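Local coordinates for rhamnose ABC transporter, periplasmic rhamnose-binding protein (Kribbella flavida, PDB 4KVF) that probably binds a sugar, presumably rhamnose, outside the cell membrane as the solute-binding component of an ABC transporter, at residues N108-C111 and P112-Q116. Residues are numbered along the deposited sequence; the frame is centred on the assembly and turned at random.
Sequences NAVC and PSLNQ
V110 and L114 stand side by side and point the same way, V110 CG2 meeting L114 CD1 at 3.6 Å. A chi1 of -63° sets V110 CG1 anti to the carbonyl carbon, which leaves CG2 between the backbone N and the carbonyl carbon, where it meets the leucine. Both side chains are buried, and both touch I89 of helix 85-94, a place suited to branched aliphatic residues. Cutting L114 back to an alanine removes CD1 and is likely to leave a gap beside V110 CG2 and I89. The second apolar contact is tight: C111 CB lies 3.4 Å from P112 CD, a closeness that comes with the proline ring following directly in the chain.

Backbone bonds start the helix. The amide N of L114 meets V110 O at 2.9 Å, while N115 N reaches C111 O at 2.8 Å. Just before them, a type I turn from N108 to C111 is closed by C111 N on N108 O. P112 has no amide hydrogen to give, which costs little in the first turn, where amides lack carbonyls one turn earlier in the helix. The next amide, S113 N, donates to a water that in turn donates to A109 O at 2.8 Å, so solvent bridges the turn to the helix.

Polar and covalent ties link the helix start to its surroundings. The N115 side chain curls back beside C111 O, and its OD1 accepts a hydrogen bond from R118 NH1, further along the same helix. C111 SG, anti to its carbonyl carbon (chi1 -79°), forms the disulfide with C135. The whole is the loop-to-helix entry of a beta-alpha-beta unit, leading from strand 99-102 into helix 111-119 in one alpha/beta lobe of a periplasmic binding protein fold.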
loop_
_atom_site.group_PDB
_atom_site.type_symbol
_atom_site.label_atom_id
_atom_site.label_comp_id
_atom_site.label_asym_id
_atom_site.label_seq_id
_atom_site.Cartn_x
_atom_site.Cartn_y
_atom_site.Cartn_z
ATOM N N ASN A 108 14.783 5.882 10.998
ATOM C CA ASN A 108 16.134 5.858 11.564
ATOM C C ASN A 108 16.321 5.157 12.905
ATOM O O ASN A 108 17.408 4.642 13.177
ATOM C CB ASN A 108 16.737 7.260 11.595
ATOM C CG ASN A 108 17.053 7.777 10.205
ATOM O OD1 ASN A 108 18.143 7.543 9.669
ATOM N ND2 ASN A 108 16.097 8.469 9.606
ATOM N N ALA A 109 15.272 5.111 13.726
ATOM C CA ALA A 109 15.377 4.525 15.066
ATOM C C ALA A 109 15.747 3.041 15.015
ATOM O O ALA A 109 16.373 2.508 15.941
ATOM C CB ALA A 109 14.074 4.726 15.851
ATOM N N VAL A 110 15.353 2.389 13.932
ATOM C CA VAL A 110 15.590 0.967 13.749
ATOM C C VAL A 110 16.951 0.667 13.124
ATOM O O VAL A 110 17.367 -0.497 13.056
ATOM C CB VAL A 110 14.480 0.344 12.874
ATOM C CG1 VAL A 110 13.143 0.467 13.579
ATOM C CG2 VAL A 110 14.426 1.045 11.518
ATOM N N CYS A 111 17.654 1.705 12.679
ATOM C CA CYS A 111 18.912 1.501 11.948
ATOM C C CYS A 111 20.000 0.728 12.699
ATOM O O CYS A 111 20.573 -0.215 12.132
ATOM C CB CYS A 111 19.473 2.817 11.384
ATOM S SG CYS A 111 18.643 3.336 9.883
ATOM N N PRO A 112 20.315 1.132 13.947
ATOM C CA PRO A 112 21.390 0.425 14.654
ATOM C C PRO A 112 21.127 -1.074 14.779
ATOM O O PRO A 112 22.015 -1.874 14.475
ATOM C CB PRO A 112 21.396 1.089 16.033
ATOM C CG PRO A 112 20.942 2.490 15.752
ATOM C CD PRO A 112 19.868 2.320 14.705
ATOM N N SER A 113 19.924 -1.449 15.199
ATOM C CA SER A 113 19.609 -2.871 15.371
ATOM C C SER A 113 19.494 -3.592 14.026
ATOM O O SER A 113 19.979 -4.716 13.886
ATOM C CB SER A 113 18.341 -3.060 16.215
ATOM O OG SER A 113 17.217 -2.482 15.577
ATOM N N LEU A 114 18.863 -2.958 13.033
ATOM C CA LEU A 114 18.804 -3.577 11.707
ATOM C C LEU A 114 20.195 -3.814 11.122
ATOM O O LEU A 114 20.446 -4.855 10.513
ATOM C CB LEU A 114 17.935 -2.776 10.723
ATOM C CG LEU A 114 16.427 -2.805 11.020
ATOM C CD1 LEU A 114 15.669 -1.998 9.979
ATOM C CD2 LEU A 114 15.898 -4.243 11.069
ATOM N N ASN A 115 21.102 -2.861 11.301
ATOM C CA ASN A 115 22.452 -3.034 10.769
ATOM C C ASN A 115 23.249 -4.049 11.578
ATOM O O ASN A 115 24.141 -4.717 11.053
ATOM C CB ASN A 115 23.184 -1.694 10.642
ATOM C CG ASN A 115 22.799 -0.955 9.369
ATOM O OD1 ASN A 115 22.478 -1.586 8.352
ATOM N ND2 ASN A 115 22.814 0.374 9.417
ATOM N N GLN A 116 22.910 -4.177 12.857
ATOM C CA GLN A 116 23.483 -5.243 13.667
ATOM C C GLN A 116 23.034 -6.595 13.106
ATOM O O GLN A 116 23.825 -7.539 13.026
ATOM C CB GLN A 116 23.037 -5.103 15.119
ATOM C CG GLN A 116 23.627 -6.141 16.049
ATOM C CD GLN A 116 24.886 -5.655 16.741
ATOM O OE1 GLN A 116 25.746 -5.019 16.125
ATOM N NE2 GLN A 116 24.997 -5.950 18.032
HETATM O O HOH W 1 17.946 0.201 16.448
#